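Long-range contact in endolysin (Clostridium phage phiCD27, PDB 3QAY), which probably cleaves the peptidoglycan of Clostridium difficile as a zinc-dependent N-acetylmuramoyl-L-alanine amidase, this being its catalytic domain: residues 65-74 and 132-140. Numbering follows the deposited sequence.
Sequences EKSYKIPRVN and YILNSSKPT
Tyr132 wedges as a knob among Glu65, Lys66, Lys69 and Ile70, packing helix 64-75 against the short helix 132-135 and the loop leading to strand 140-148. The extended chain of Lys66 lies over one face of the Tyr132 ring, running opposite to the tyrosine side chain, and makes a CH-pi contact from CB, 3.8 Å from the ring centroid. With CG anti to the backbone N (chi1 179°), the lysine reaches past the ring, where its NZ meets Asn135 OD1 and Ser136 OG through one water each. The Lys69 side chain crosses the tyrosine at about a right angle and NZ donates to Tyr132 OH (3.0 Å); a water in the ring plane links that hydroxyl to Glu65 OE1. Ile70 CD1 touches Ile133 CD1 at 4.2 Å, and Val73 CG1 meets the ring of Pro139; Val73 and Ile133 also pack on strand 80-87. Farther along, the Asn74 amide grips the loop backbone twice, OD1 accepting from Lys138 N (2.8 Å, 170°) and ND2 donating to Ser136 O (3.1 Å) within the amide plane. Both nearly straight bonds would fix the amide's rotation. Lys69 also salt-bridges Glu83, and Glu65 OE2 is hydrogen-bonded to Ser11 and Thr19; the phenol thus ties together two buried polar groups, with the Glu65 side chain about 8 Å from the zinc ion.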
loop_
_atom_site.group_PDB
_atom_site.type_symbol
_atom_site.label_atom_id
_atom_site.label_comp_id
_atom_site.label_asym_id
_atom_site.label_seq_id
_atom_site.Cartn_x
_atom_site.Cartn_y
_atom_site.Cartn_z
ATOM N N GLU A 65 -1.765 6.045 -14.963
ATOM C CA GLU A 65 -1.961 5.239 -13.748
ATOM C C GLU A 65 -3.330 5.533 -13.119
ATOM O O GLU A 65 -4.062 4.614 -12.729
ATOM C CB GLU A 65 -0.832 5.489 -12.736
ATOM C CG GLU A 65 0.548 5.022 -13.207
ATOM C CD GLU A 65 1.699 5.490 -12.304
ATOM O OE1 GLU A 65 1.445 6.057 -11.219
ATOM O OE2 GLU A 65 2.868 5.288 -12.690
ATOM N N LYS A 66 -3.668 6.818 -13.037
ATOM C CA LYS A 66 -4.978 7.258 -12.557
ATOM C C LYS A 66 -6.104 6.721 -13.442
ATOM O O LYS A 66 -7.046 6.102 -12.946
ATOM C CB LYS A 66 -5.032 8.791 -12.511
ATOM C CG LYS A 66 -6.361 9.371 -12.034
ATOM C CD LYS A 66 -6.283 10.882 -11.866
ATOM C CE LYS A 66 -7.595 11.439 -11.344
ATOM N NZ LYS A 66 -7.527 12.897 -11.069
ATOM N N SER A 67 -5.989 6.953 -14.748
ATOM C CA SER A 67 -7.000 6.533 -15.721
ATOM C C SER A 67 -7.234 5.028 -15.713
ATOM O O SER A 67 -8.344 4.573 -15.974
ATOM C CB SER A 67 -6.591 6.959 -17.134
ATOM O OG SER A 67 -6.096 8.281 -17.145
ATOM N N TYR A 68 -6.186 4.260 -15.423
ATOM C CA TYR A 68 -6.307 2.809 -15.324
ATOM C C TYR A 68 -6.956 2.385 -14.004
ATOM O O TYR A 68 -7.892 1.590 -14.002
ATOM C CB TYR A 68 -4.936 2.141 -15.467
ATOM C CG TYR A 68 -4.987 0.631 -15.394
ATOM C CD1 TYR A 68 -5.391 -0.126 -16.490
ATOM C CD2 TYR A 68 -4.638 -0.041 -14.226
ATOM C CE1 TYR A 68 -5.441 -1.511 -16.424
ATOM C CE2 TYR A 68 -4.687 -1.423 -14.152
ATOM C CZ TYR A 68 -5.096 -2.150 -15.245
ATOM O OH TYR A 68 -5.135 -3.518 -15.165
ATOM N N LYS A 69 -6.451 2.912 -12.892
ATOM C CA LYS A 69 -6.864 2.445 -11.562
ATOM C C LYS A 69 -8.285 2.866 -11.173
ATOM O O LYS A 69 -9.085 2.027 -10.770
ATOM C CB LYS A 69 -5.861 2.891 -10.492
ATOM C CG LYS A 69 -4.547 2.115 -10.533
ATOM C CD LYS A 69 -3.597 2.516 -9.417
ATOM C CE LYS A 69 -3.172 3.977 -9.538
ATOM N NZ LYS A 69 -2.103 4.345 -8.588
ATOM N N ILE A 70 -8.595 4.151 -11.313
ATOM C CA ILE A 70 -9.853 4.721 -10.793
ATOM C C ILE A 70 -11.166 4.049 -11.265
ATOM O O ILE A 70 -12.032 3.759 -10.437
ATOM C CB ILE A 70 -9.907 6.258 -11.026
ATOM C CG1 ILE A 70 -8.926 6.968 -10.082
ATOM C CG2 ILE A 70 -11.327 6.815 -10.819
ATOM C CD1 ILE A 70 -9.167 6.686 -8.600
ATOM N N PRO A 71 -11.325 3.808 -12.580
ATOM C CA PRO A 71 -12.536 3.108 -13.040
ATOM C C PRO A 71 -12.670 1.683 -12.471
ATOM O O PRO A 71 -13.778 1.240 -12.155
ATOM C CB PRO A 71 -12.364 3.066 -14.569
ATOM C CG PRO A 71 -11.394 4.169 -14.883
ATOM C CD PRO A 71 -10.470 4.229 -13.707
ATOM N N ARG A 72 -11.543 0.985 -12.339
ATOM C CA ARG A 72 -11.522 -0.380 -11.813
ATOM C C ARG A 72 -11.786 -0.404 -10.313
ATOM O O ARG A 72 -12.537 -1.251 -9.825
ATOM C CB ARG A 72 -10.187 -1.065 -12.144
ATOM C CG ARG A 72 -10.057 -1.369 -13.623
ATOM C CD ARG A 72 -8.679 -1.884 -14.019
ATOM N NE ARG A 72 -8.708 -2.417 -15.383
ATOM C CZ ARG A 72 -8.741 -1.681 -16.496
ATOM N NH1 ARG A 72 -8.733 -0.350 -16.442
ATOM N NH2 ARG A 72 -8.776 -2.283 -17.683
ATOM N N VAL A 73 -11.173 0.522 -9.580
ATOM C CA VAL A 73 -11.488 0.689 -8.160
ATOM C C VAL A 73 -12.986 0.975 -7.961
ATOM O O VAL A 73 -13.636 0.394 -7.085
ATOM C CB VAL A 73 -10.648 1.819 -7.516
ATOM C CG1 VAL A 73 -11.170 2.151 -6.125
ATOM C CG2 VAL A 73 -9.180 1.421 -7.442
ATOM N N ASN A 74 -13.540 1.845 -8.798
ATOM C CA ASN A 74 -14.914 2.295 -8.624
ATOM C C ASN A 74 -15.994 1.392 -9.227
ATOM O O ASN A 74 -17.188 1.623 -8.996
ATOM C CB ASN A 74 -15.051 3.724 -9.157
ATOM C CG ASN A 74 -14.308 4.732 -8.298
ATOM O OD1 ASN A 74 -14.160 4.540 -7.084
ATOM N ND2 ASN A 74 -13.836 5.808 -8.920
ATOM N N TYR A 132 -5.227 11.664 -5.691
ATOM C CA TYR A 132 -6.356 11.193 -6.482
ATOM C C TYR A 132 -6.838 9.815 -6.054
ATOM O O TYR A 132 -8.028 9.523 -6.142
ATOM C CB TYR A 132 -6.027 11.191 -7.982
ATOM C CG TYR A 132 -5.081 10.095 -8.435
ATOM C CD1 TYR A 132 -5.528 8.789 -8.633
ATOM C CD2 TYR A 132 -3.735 10.369 -8.679
ATOM C CE1 TYR A 132 -4.660 7.790 -9.051
ATOM C CE2 TYR A 132 -2.867 9.380 -9.097
ATOM C CZ TYR A 132 -3.332 8.096 -9.287
ATOM O OH TYR A 132 -2.461 7.112 -9.704
ATOM N N ILE A 133 -5.923 8.962 -5.592
ATOM C CA ILE A 133 -6.300 7.608 -5.219
ATOM C C ILE A 133 -7.205 7.646 -3.987
ATOM O O ILE A 133 -8.000 6.730 -3.771
ATOM C CB ILE A 133 -5.061 6.694 -4.994
ATOM C CG1 ILE A 133 -5.462 5.215 -5.075
ATOM C CG2 ILE A 133 -4.382 7.010 -3.655
ATOM C CD1 ILE A 133 -6.074 4.806 -6.396
ATOM N N LEU A 134 -7.100 8.725 -3.210
ATOM C CA LEU A 134 -7.947 8.954 -2.041
ATOM C C LEU A 134 -9.177 9.824 -2.326
ATOM O O LEU A 134 -10.269 9.526 -1.854
ATOM C CB LEU A 134 -7.124 9.600 -0.925
ATOM C CG LEU A 134 -5.917 8.791 -0.460
ATOM C CD1 LEU A 134 -5.132 9.560 0.591
ATOM C CD2 LEU A 134 -6.365 7.437 0.069
ATOM N N ASN A 135 -9.007 10.903 -3.082
ATOM C CA ASN A 135 -10.121 11.834 -3.320
ATOM C C ASN A 135 -11.035 11.482 -4.505
ATOM O O ASN A 135 -12.053 12.143 -4.713
ATOM C CB ASN A 135 -9.623 13.285 -3.407
ATOM C CG ASN A 135 -8.848 13.592 -4.690
ATOM O OD1 ASN A 135 -9.155 13.081 -5.769
ATOM N ND2 ASN A 135 -7.855 14.472 -4.573
ATOM N N SER A 136 -10.684 10.446 -5.266
ATOM C CA SER A 136 -11.497 10.027 -6.416
ATOM C C SER A 136 -11.955 8.580 -6.328
ATOM O O SER A 136 -12.497 8.034 -7.296
ATOM C CB SER A 136 -10.733 10.258 -7.724
ATOM O OG SER A 136 -10.463 11.634 -7.892
ATOM N N SER A 137 -11.754 7.966 -5.167
ATOM C CA SER A 137 -12.176 6.599 -4.944
ATOM C C SER A 137 -13.471 6.613 -4.141
ATOM O O SER A 137 -13.593 7.355 -3.159
ATOM C CB SER A 137 -11.073 5.797 -4.234
ATOM O OG SER A 137 -10.607 6.421 -3.041
ATOM N N LYS A 138 -14.452 5.825 -4.571
ATOM C CA LYS A 138 -15.724 5.752 -3.836
ATOM C C LYS A 138 -15.563 5.081 -2.473
ATOM O O LYS A 138 -15.993 5.636 -1.468
ATOM C CB LYS A 138 -16.830 5.054 -4.636
ATOM C CG LYS A 138 -18.231 5.366 -4.095
ATOM C CD LYS A 138 -19.315 4.692 -4.901
ATOM C CE LYS A 138 -20.654 5.411 -4.803
ATOM N NZ LYS A 138 -20.968 5.917 -3.439
ATOM N N PRO A 139 -14.940 3.890 -2.424
ATOM C CA PRO A 139 -14.781 3.300 -1.092
ATOM C C PRO A 139 -13.814 4.074 -0.204
ATOM O O PRO A 139 -12.983 4.844 -0.702
ATOM C CB PRO A 139 -14.217 1.910 -1.388
ATOM C CG PRO A 139 -13.577 2.027 -2.719
ATOM C CD PRO A 139 -14.381 3.027 -3.481
ATOM N N THR A 140 -13.944 3.884 1.105
ATOM C CA THR A 140 -12.907 4.301 2.042
ATOM C C THR A 140 -11.565 3.797 1.531
ATOM O O THR A 140 -11.455 2.643 1.097
ATOM C CB THR A 140 -13.165 3.732 3.443
ATOM O OG1 THR A 140 -14.462 4.145 3.881
ATOM C CG2 THR A 140 -12.114 4.223 4.430
HETATM O O HOH W 1 -0.118 8.097 -10.373
HETATM O O HOH W 2 -8.503 13.746 -8.309
HETATM O O HOH W 3 -10.361 13.215 -10.217
#